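Glycosyl hydrolase family 88 (Pedobacter heparinus, PDB 3WIW) probably hydrolyses the unsaturated glucuronyl residue from the non-reducing end of oligosaccharides released by polysaccharide lyases, with specificity for heparin fragments. Local coordinates at residues 166-174 with 216-225; 235-246 with 360-368. One frame throughout, in Å; residues are numbered along the deposited sequence.

Interaction 1: residues 166-174 with 216-225; sequences HWQFPVIID and SYHVISYDTL
V171 and Y222 meet on one face of a two-strand antiparallel pairing: CG2 of V171 lies 3.7 Å from CE2 of Y222, at the edge of the phenol ring and near its plane. V171 CG2 stands anti to the carbonyl carbon, beside the backbone N, which turns it to that ring edge, while I220 CG2 packs on a face of the same ring. On the other face I172 CG2 touches V219 CG2 at 3.9 Å. Between these layers the backbones of 170-172 and 219-222, their axes 154° apart, are tied by V171 N to I220 O (2.8 Å) and I220 N to V171 O (2.9 Å), with Y222 N to F169 O continuing the ladder.

Polar side-chain bonds close both ends. The extended Q168 side chain brings OE1 to T224 N, 2.7 Å away and above the amide plane rather than on a lone pair. At the opposite end H218 NE2 donates to the syn lone pair of D174 OD1 at 3.0 Å, a bent bond (131°) with the carboxylate and imidazole planes 20° apart. Water 2 bridges D174 OD2 and, weakly, NE2, dividing one proton between two acceptors; ND1 is turned to Q236. This small sheet, completed by strand 229-233, ends beside the predicted proton donor D174 of the family 88 (alpha/alpha)6-barrel active site.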
loop_
_atom_site.group_PDB
_atom_site.type_symbol
_atom_site.label_atom_id
_atom_site.label_comp_id
_atom_site.label_asym_id
_atom_site.label_seq_id
_atom_site.Cartn_x
_atom_site.Cartn_y
_atom_site.Cartn_z
ATOM N N HIS A 166 -21.069 -6.756 -11.789
ATOM C CA HIS A 166 -21.894 -6.222 -12.864
ATOM C C HIS A 166 -21.219 -5.140 -13.707
ATOM O O HIS A 166 -21.673 -4.861 -14.821
ATOM C CB HIS A 166 -23.170 -5.634 -12.280
ATOM C CG HIS A 166 -22.926 -4.411 -11.458
ATOM N ND1 HIS A 166 -22.613 -4.468 -10.117
ATOM C CD2 HIS A 166 -22.900 -3.099 -11.794
ATOM C CE1 HIS A 166 -22.433 -3.243 -9.655
ATOM N NE2 HIS A 166 -22.595 -2.394 -10.654
ATOM N N TRP A 167 -20.158 -4.516 -13.192
ATOM C CA TRP A 167 -19.533 -3.404 -13.914
ATOM C C TRP A 167 -18.972 -3.844 -15.245
ATOM O O TRP A 167 -18.395 -4.923 -15.371
ATOM C CB TRP A 167 -18.388 -2.764 -13.132
ATOM C CG TRP A 167 -18.712 -2.395 -11.744
ATOM C CD1 TRP A 167 -19.095 -1.166 -11.281
ATOM C CD2 TRP A 167 -18.651 -3.255 -10.612
ATOM N NE1 TRP A 167 -19.286 -1.217 -9.924
ATOM C CE2 TRP A 167 -19.020 -2.490 -9.488
ATOM C CE3 TRP A 167 -18.335 -4.605 -10.437
ATOM C CZ2 TRP A 167 -19.069 -3.028 -8.210
ATOM C CZ3 TRP A 167 -18.390 -5.138 -9.173
ATOM C CH2 TRP A 167 -18.753 -4.352 -8.072
ATOM N N GLN A 168 -19.135 -2.975 -16.228
ATOM C CA GLN A 168 -18.551 -3.156 -17.534
ATOM C C GLN A 168 -17.027 -3.068 -17.449
ATOM O O GLN A 168 -16.298 -3.843 -18.075
ATOM C CB GLN A 168 -19.107 -2.061 -18.437
ATOM C CG GLN A 168 -18.494 -2.010 -19.778
ATOM C CD GLN A 168 -19.309 -1.201 -20.764
ATOM O OE1 GLN A 168 -18.800 -0.795 -21.803
ATOM N NE2 GLN A 168 -20.585 -0.974 -20.447
ATOM N N PHE A 169 -16.537 -2.121 -16.661
ATOM C CA PHE A 169 -15.104 -1.867 -16.596
ATOM C C PHE A 169 -14.804 -1.062 -15.349
ATOM O O PHE A 169 -14.706 0.157 -15.402
ATOM C CB PHE A 169 -14.646 -1.133 -17.872
ATOM C CG PHE A 169 -13.152 -1.147 -18.093
ATOM C CD1 PHE A 169 -12.317 -0.278 -17.397
ATOM C CD2 PHE A 169 -12.580 -2.027 -19.014
ATOM C CE1 PHE A 169 -10.943 -0.285 -17.599
ATOM C CE2 PHE A 169 -11.195 -2.045 -19.219
ATOM C CZ PHE A 169 -10.376 -1.165 -18.520
ATOM N N PRO A 170 -14.679 -1.752 -14.216
ATOM C CA PRO A 170 -14.454 -1.062 -12.950
ATOM C C PRO A 170 -12.984 -0.761 -12.727
ATOM O O PRO A 170 -12.123 -1.636 -12.953
ATOM C CB PRO A 170 -14.949 -2.071 -11.917
ATOM C CG PRO A 170 -14.648 -3.430 -12.565
ATOM C CD PRO A 170 -14.808 -3.209 -14.047
ATOM N N VAL A 171 -12.699 0.454 -12.267
ATOM C CA VAL A 171 -11.334 0.852 -11.893
ATOM C C VAL A 171 -11.393 1.415 -10.479
ATOM O O VAL A 171 -12.172 2.336 -10.194
ATOM C CB VAL A 171 -10.788 1.930 -12.861
ATOM C CG1 VAL A 171 -9.362 2.350 -12.451
ATOM C CG2 VAL A 171 -10.785 1.398 -14.286
ATOM N N ILE A 172 -10.615 0.843 -9.574
ATOM C CA ILE A 172 -10.618 1.312 -8.193
ATOM C C ILE A 172 -9.401 2.187 -7.906
ATOM O O ILE A 172 -8.376 2.065 -8.577
ATOM C CB ILE A 172 -10.736 0.140 -7.179
ATOM C CG1 ILE A 172 -9.476 -0.754 -7.109
ATOM C CG2 ILE A 172 -11.967 -0.690 -7.514
ATOM C CD1 ILE A 172 -9.657 -1.964 -6.162
ATOM N N ILE A 173 -9.516 3.067 -6.918
ATOM C CA ILE A 173 -8.431 3.970 -6.575
ATOM C C ILE A 173 -7.159 3.172 -6.196
ATOM O O ILE A 173 -6.023 3.615 -6.479
ATOM C CB ILE A 173 -8.879 4.961 -5.459
ATOM C CG1 ILE A 173 -7.896 6.119 -5.332
ATOM C CG2 ILE A 173 -9.030 4.255 -4.091
ATOM C CD1 ILE A 173 -7.949 7.129 -6.495
ATOM N N ASP A 174 -7.347 2.007 -5.560
ATOM C CA ASP A 174 -6.223 1.159 -5.127
ATOM C C ASP A 174 -5.318 0.776 -6.316
ATOM O O ASP A 174 -4.135 0.473 -6.131
ATOM C CB ASP A 174 -6.695 -0.142 -4.461
ATOM C CG ASP A 174 -7.978 -0.011 -3.623
ATOM O OD1 ASP A 174 -8.958 0.658 -4.029
ATOM O OD2 ASP A 174 -8.028 -0.694 -2.582
ATOM N N SER A 216 -11.264 11.497 -3.186
ATOM C CA SER A 216 -11.434 10.525 -4.249
ATOM C C SER A 216 -12.658 9.630 -4.026
ATOM O O SER A 216 -13.003 9.302 -2.876
ATOM C CB SER A 216 -10.171 9.654 -4.425
ATOM O OG SER A 216 -9.763 9.066 -3.190
ATOM N N TYR A 217 -13.271 9.209 -5.144
ATOM C CA TYR A 217 -14.190 8.075 -5.186
ATOM C C TYR A 217 -13.422 6.774 -4.992
ATOM O O TYR A 217 -12.190 6.715 -5.169
ATOM C CB TYR A 217 -14.852 7.986 -6.575
ATOM C CG TYR A 217 -15.802 9.120 -6.877
ATOM C CD1 TYR A 217 -17.104 9.104 -6.378
ATOM C CD2 TYR A 217 -15.409 10.212 -7.648
ATOM C CE1 TYR A 217 -17.975 10.127 -6.632
ATOM C CE2 TYR A 217 -16.273 11.247 -7.916
ATOM C CZ TYR A 217 -17.559 11.200 -7.405
ATOM O OH TYR A 217 -18.443 12.203 -7.647
ATOM N N HIS A 218 -14.143 5.698 -4.701
ATOM C CA HIS A 218 -13.493 4.396 -4.688
ATOM C C HIS A 218 -13.462 3.802 -6.102
ATOM O O HIS A 218 -12.386 3.473 -6.612
ATOM C CB HIS A 218 -14.157 3.448 -3.678
ATOM C CG HIS A 218 -13.322 2.246 -3.368
ATOM N ND1 HIS A 218 -13.643 1.336 -2.386
ATOM C CD2 HIS A 218 -12.170 1.804 -3.935
ATOM C CE1 HIS A 218 -12.723 0.391 -2.349
ATOM N NE2 HIS A 218 -11.821 0.652 -3.283
ATOM N N VAL A 219 -14.635 3.659 -6.732
ATOM C CA VAL A 219 -14.776 2.993 -8.020
ATOM C C VAL A 219 -15.289 3.951 -9.072
ATOM O O VAL A 219 -16.298 4.631 -8.878
ATOM C CB VAL A 219 -15.793 1.836 -7.926
ATOM C CG1 VAL A 219 -15.864 1.029 -9.228
ATOM C CG2 VAL A 219 -15.411 0.930 -6.814
ATOM N N ILE A 220 -14.592 3.998 -10.194
ATOM C CA ILE A 220 -15.146 4.576 -11.414
ATOM C C ILE A 220 -15.382 3.432 -12.394
ATOM O O ILE A 220 -14.488 2.610 -12.637
ATOM C CB ILE A 220 -14.179 5.612 -12.034
ATOM C CG1 ILE A 220 -13.868 6.730 -11.015
ATOM C CG2 ILE A 220 -14.750 6.198 -13.332
ATOM C CD1 ILE A 220 -15.061 7.586 -10.631
ATOM N N SER A 221 -16.592 3.375 -12.940
ATOM C CA SER A 221 -16.925 2.405 -13.973
ATOM C C SER A 221 -16.946 3.089 -15.326
ATOM O O SER A 221 -17.559 4.153 -15.489
ATOM C CB SER A 221 -18.277 1.752 -13.715
ATOM O OG SER A 221 -18.490 0.738 -14.678
ATOM N N TYR A 222 -16.290 2.470 -16.303
ATOM C CA TYR A 222 -16.174 3.049 -17.635
ATOM C C TYR A 222 -16.888 2.241 -18.705
ATOM O O TYR A 222 -17.123 1.038 -18.539
ATOM C CB TYR A 222 -14.698 3.096 -18.011
ATOM C CG TYR A 222 -13.847 4.064 -17.217
ATOM C CD1 TYR A 222 -13.707 5.390 -17.627
ATOM C CD2 TYR A 222 -13.142 3.646 -16.090
ATOM C CE1 TYR A 222 -12.887 6.274 -16.934
ATOM C CE2 TYR A 222 -12.333 4.538 -15.371
ATOM C CZ TYR A 222 -12.211 5.851 -15.809
ATOM O OH TYR A 222 -11.408 6.746 -15.120
ATOM N N ASP A 223 -17.180 2.897 -19.824
ATOM C CA ASP A 223 -17.654 2.227 -21.018
ATOM C C ASP A 223 -16.423 1.711 -21.739
ATOM O O ASP A 223 -15.511 2.484 -22.054
ATOM C CB ASP A 223 -18.375 3.241 -21.902
ATOM C CG ASP A 223 -19.013 2.617 -23.122
ATOM O OD1 ASP A 223 -18.284 2.177 -24.043
ATOM O OD2 ASP A 223 -20.256 2.603 -23.179
ATOM N N THR A 224 -16.379 0.409 -22.002
ATOM C CA THR A 224 -15.178 -0.203 -22.575
ATOM C C THR A 224 -14.849 0.246 -23.988
ATOM O O THR A 224 -13.706 0.131 -24.419
ATOM C CB THR A 224 -15.275 -1.734 -22.647
ATOM O OG1 THR A 224 -16.316 -2.100 -23.559
ATOM C CG2 THR A 224 -15.542 -2.323 -21.285
ATOM N N LEU A 225 -15.852 0.718 -24.716
ATOM C CA LEU A 225 -15.656 1.133 -26.097
ATOM C C LEU A 225 -15.389 2.633 -26.219
ATOM O O LEU A 225 -14.463 3.052 -26.932
ATOM C CB LEU A 225 -16.861 0.715 -26.939
ATOM C CG LEU A 225 -16.992 -0.800 -27.158
ATOM C CD1 LEU A 225 -18.220 -1.129 -27.981
ATOM C CD2 LEU A 225 -15.748 -1.380 -27.822
HETATM O O HOH W 1 -20.942 -0.158 -15.534
HETATM O O HOH W 2 -10.590 -1.786 -2.373
#

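Interaction 2: residues 235-246 with 360-368; sequences HQGLTNESAWAR and SVGALLYNS
The predicted substrate-binding R246, in the first turn of helix 245-262, clamps the corner that the chain turns at G362, just after V361, among the loops of the (alpha/alpha)6 barrel. Its guanidinium reaches two successive carbonyls with separate nitrogens: NH1 to V361 O at 2.8 Å, nearly straight (169°), and NH2 to G362 O at 2.9 Å, on a lone pair in the carbonyl plane. Both acceptors lie close to the guanidinium plane, while W244 CZ2 sits over one of its faces. The bend at chi3 (64°) turns the otherwise extended chain into this position. Water 5 joins W244 NE1 to V361 O as well.

Farther along, Q236 lies against A363, NE2 to CB 3.7 Å. Q236 O accepts from water 3 and water 4, which in turn accept from L364 N and L365 N, coupling the loop to the 3-10 turn. L365 CD1 rests 3.5 Å from G237 O, and Y366 OH stands over one face of the H235 imidazole, 3.4 Å from CE1.

With D305 forming a salt bridge to NH1, the arginine charge is probably balanced, and the two carbonyl bonds and the indole together restrict rotation of the guanidinium plane.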
loop_
_atom_site.group_PDB
_atom_site.type_symbol
_atom_site.label_atom_id
_atom_site.label_comp_id
_atom_site.label_asym_id
_atom_site.label_seq_id
_atom_site.Cartn_x
_atom_site.Cartn_y
_atom_site.Cartn_z
ATOM N N HIS A 235 -16.960 1.366 -2.840
ATOM C CA HIS A 235 -17.004 -0.058 -2.588
ATOM C C HIS A 235 -16.750 -0.304 -1.103
ATOM O O HIS A 235 -17.550 -0.960 -0.448
ATOM C CB HIS A 235 -16.026 -0.818 -3.489
ATOM C CG HIS A 235 -16.119 -2.298 -3.347
ATOM N ND1 HIS A 235 -17.216 -3.017 -3.774
ATOM C CD2 HIS A 235 -15.246 -3.199 -2.839
ATOM C CE1 HIS A 235 -17.016 -4.299 -3.526
ATOM N NE2 HIS A 235 -15.833 -4.433 -2.952
ATOM N N GLN A 236 -15.681 0.257 -0.558
ATOM C CA GLN A 236 -15.355 0.028 0.856
ATOM C C GLN A 236 -15.491 1.250 1.770
ATOM O O GLN A 236 -15.178 1.172 2.974
ATOM C CB GLN A 236 -13.990 -0.663 0.991
ATOM C CG GLN A 236 -14.110 -2.123 0.519
ATOM C CD GLN A 236 -12.821 -2.863 0.375
ATOM O OE1 GLN A 236 -11.812 -2.288 0.036
ATOM N NE2 GLN A 236 -12.861 -4.172 0.594
ATOM N N GLY A 237 -16.004 2.355 1.230
ATOM C CA GLY A 237 -16.280 3.527 2.044
ATOM C C GLY A 237 -17.710 3.617 2.537
ATOM O O GLY A 237 -18.539 2.743 2.292
ATOM N N LEU A 238 -17.996 4.701 3.242
ATOM C CA LEU A 238 -19.310 4.928 3.796
ATOM C C LEU A 238 -20.423 5.102 2.757
ATOM O O LEU A 238 -21.502 4.504 2.897
ATOM C CB LEU A 238 -19.245 6.166 4.685
ATOM C CG LEU A 238 -20.482 6.473 5.521
ATOM C CD1 LEU A 238 -20.575 5.501 6.703
ATOM C CD2 LEU A 238 -20.440 7.919 6.031
ATOM N N THR A 239 -20.186 5.929 1.737
ATOM C CA THR A 239 -21.190 6.197 0.696
ATOM C C THR A 239 -20.484 6.501 -0.619
ATOM O O THR A 239 -19.277 6.748 -0.645
ATOM C CB THR A 239 -22.063 7.440 0.993
ATOM O OG1 THR A 239 -21.277 8.620 0.797
ATOM C CG2 THR A 239 -22.657 7.448 2.416
ATOM N N ASN A 240 -21.250 6.566 -1.699
ATOM C CA ASN A 240 -20.678 6.971 -2.982
ATOM C C ASN A 240 -19.950 8.313 -2.938
ATOM O O ASN A 240 -18.985 8.537 -3.697
ATOM C CB ASN A 240 -21.746 7.011 -4.082
ATOM C CG ASN A 240 -22.276 5.635 -4.434
ATOM O OD1 ASN A 240 -21.625 4.618 -4.182
ATOM N ND2 ASN A 240 -23.463 5.597 -5.013
ATOM N N GLU A 241 -20.424 9.202 -2.069
ATOM C CA GLU A 241 -19.903 10.567 -1.953
ATOM C C GLU A 241 -18.748 10.707 -0.979
ATOM O O GLU A 241 -18.164 11.780 -0.869
ATOM C CB GLU A 241 -21.009 11.514 -1.472
ATOM C CG GLU A 241 -22.164 11.729 -2.449
ATOM C CD GLU A 241 -23.114 10.544 -2.545
ATOM O OE1 GLU A 241 -23.448 9.932 -1.495
ATOM O OE2 GLU A 241 -23.511 10.217 -3.690
ATOM N N SER A 242 -18.434 9.635 -0.259
ATOM C CA SER A 242 -17.544 9.747 0.891
ATOM C C SER A 242 -16.052 9.627 0.560
ATOM O O SER A 242 -15.648 9.296 -0.580
ATOM C CB SER A 242 -17.913 8.717 1.966
ATOM O OG SER A 242 -17.393 7.421 1.653
ATOM N N ALA A 243 -15.242 9.859 1.589
ATOM C CA ALA A 243 -13.786 9.820 1.499
ATOM C C ALA A 243 -13.272 8.651 2.342
ATOM O O ALA A 243 -12.860 8.809 3.496
ATOM C CB ALA A 243 -13.167 11.161 1.921
ATOM N N TRP A 244 -13.330 7.467 1.749
ATOM C CA TRP A 244 -12.819 6.260 2.389
ATOM C C TRP A 244 -11.340 6.482 2.708
ATOM O O TRP A 244 -10.583 6.853 1.809
ATOM C CB TRP A 244 -13.050 5.080 1.428
ATOM C CG TRP A 244 -12.384 3.800 1.828
ATOM C CD1 TRP A 244 -12.430 3.180 3.042
ATOM C CD2 TRP A 244 -11.563 2.978 0.978
ATOM N NE1 TRP A 244 -11.698 2.003 2.990
ATOM C CE2 TRP A 244 -11.146 1.872 1.737
ATOM C CE3 TRP A 244 -11.157 3.064 -0.367
ATOM C CZ2 TRP A 244 -10.331 0.858 1.208
ATOM C CZ3 TRP A 244 -10.322 2.082 -0.881
ATOM C CH2 TRP A 244 -9.915 0.994 -0.089
ATOM N N ALA A 245 -10.908 6.296 3.958
ATOM C CA ALA A 245 -9.577 6.806 4.341
ATOM C C ALA A 245 -8.437 6.088 3.624
ATOM O O ALA A 245 -7.508 6.751 3.120
ATOM C CB ALA A 245 -9.377 6.753 5.846
ATOM N N ARG A 246 -8.465 4.758 3.570
ATOM C CA ARG A 246 -7.393 4.049 2.890
ATOM C C ARG A 246 -7.372 4.406 1.394
ATOM O O ARG A 246 -6.312 4.521 0.800
ATOM C CB ARG A 246 -7.425 2.539 3.163
ATOM C CG ARG A 246 -6.231 1.822 2.541
ATOM C CD ARG A 246 -6.057 0.412 3.084
ATOM N NE ARG A 246 -7.167 -0.494 2.778
ATOM C CZ ARG A 246 -8.102 -0.869 3.660
ATOM N NH1 ARG A 246 -8.128 -0.373 4.896
ATOM N NH2 ARG A 246 -9.056 -1.720 3.289
ATOM N N SER A 360 -6.293 -1.756 12.314
ATOM C CA SER A 360 -6.726 -1.456 10.946
ATOM C C SER A 360 -8.177 -1.863 10.714
ATOM O O SER A 360 -8.755 -2.622 11.507
ATOM C CB SER A 360 -5.822 -2.122 9.906
ATOM O OG SER A 360 -4.567 -1.471 9.885
ATOM N N VAL A 361 -8.757 -1.346 9.630
ATOM C CA VAL A 361 -10.135 -1.699 9.267
ATOM C C VAL A 361 -10.145 -2.113 7.799
ATOM O O VAL A 361 -9.846 -1.287 6.911
ATOM C CB VAL A 361 -11.089 -0.498 9.475
ATOM C CG1 VAL A 361 -12.504 -0.820 8.959
ATOM C CG2 VAL A 361 -11.153 -0.092 10.942
ATOM N N GLY A 362 -10.489 -3.380 7.539
ATOM C CA GLY A 362 -10.540 -3.878 6.174
ATOM C C GLY A 362 -11.738 -3.343 5.400
ATOM O O GLY A 362 -11.586 -2.616 4.414
ATOM N N ALA A 363 -12.950 -3.701 5.830
ATOM C CA ALA A 363 -14.164 -3.291 5.123
ATOM C C ALA A 363 -15.311 -3.227 6.119
ATOM O O ALA A 363 -16.042 -4.210 6.336
ATOM C CB ALA A 363 -14.473 -4.251 3.930
ATOM N N LEU A 364 -15.504 -2.053 6.720
ATOM C CA LEU A 364 -16.391 -1.950 7.878
ATOM C C LEU A 364 -17.843 -2.286 7.535
ATOM O O LEU A 364 -18.522 -2.979 8.292
ATOM C CB LEU A 364 -16.289 -0.561 8.499
ATOM C CG LEU A 364 -16.964 -0.434 9.856
ATOM C CD1 LEU A 364 -16.032 0.326 10.795
ATOM C CD2 LEU A 364 -18.279 0.261 9.707
ATOM N N LEU A 365 -18.321 -1.808 6.386
ATOM C CA LEU A 365 -19.722 -2.034 6.037
ATOM C C LEU A 365 -20.001 -3.488 5.667
ATOM O O LEU A 365 -21.162 -3.881 5.520
ATOM C CB LEU A 365 -20.190 -1.102 4.917
ATOM C CG LEU A 365 -20.206 0.394 5.235
ATOM C CD1 LEU A 365 -20.995 1.173 4.174
ATOM C CD2 LEU A 365 -20.740 0.725 6.612
ATOM N N TYR A 366 -18.951 -4.295 5.524
ATOM C CA TYR A 366 -19.070 -5.727 5.245
ATOM C C TYR A 366 -18.847 -6.533 6.526
ATOM O O TYR A 366 -18.825 -7.772 6.484
ATOM C CB TYR A 366 -18.075 -6.152 4.152
ATOM C CG TYR A 366 -18.355 -5.525 2.796
ATOM C CD1 TYR A 366 -17.992 -4.202 2.527
ATOM C CD2 TYR A 366 -18.968 -6.260 1.774
ATOM C CE1 TYR A 366 -18.261 -3.613 1.309
ATOM C CE2 TYR A 366 -19.219 -5.675 0.534
ATOM C CZ TYR A 366 -18.853 -4.356 0.308
ATOM O OH TYR A 366 -19.107 -3.768 -0.915
ATOM N N ASN A 367 -18.702 -5.838 7.662
ATOM C CA ASN A 367 -18.344 -6.492 8.920
ATOM C C ASN A 367 -17.096 -7.356 8.746
ATOM O O ASN A 367 -17.027 -8.499 9.223
ATOM C CB ASN A 367 -19.505 -7.339 9.465
ATOM C CG ASN A 367 -19.259 -7.805 10.880
ATOM O OD1 ASN A 367 -18.527 -7.152 11.633
ATOM N ND2 ASN A 367 -19.844 -8.949 11.250
ATOM N N SER A 368 -16.093 -6.806 8.067
ATOM C CA SER A 368 -14.917 -7.579 7.700
ATOM C C SER A 368 -13.658 -6.901 8.202
ATOM O O SER A 368 -13.379 -5.745 7.856
ATOM C CB SER A 368 -14.862 -7.731 6.186
ATOM O OG SER A 368 -13.732 -8.486 5.806
HETATM O O HOH W 3 -13.941 0.017 5.287
HETATM O O HOH W 4 -16.830 -1.108 4.057
HETATM O O HOH W 5 -11.322 0.810 5.715
#

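Interactions 1 and 2 have centres 16 Å apart yet meet directly through H218, whose ND1 lies 2.9 Å from Q236 N in a probable hydrogen bond. The H218 ring also stacks on W244, with NE2 3.2 Å from W244 CZ3, so one indole lies between the histidine of 216-225 and the arginine of 235-246. D174 and R246, both predicted to bind substrate, come from separate contacts, and W250, predicted likewise, is close to both: about 3 Å from D174 and about 4 Å from R246 between side chains. EPE, probably from the crystallisation liquor, lies about 3 Å from the side chains of D174 and H235, consistent with both contacts bordering one pocket.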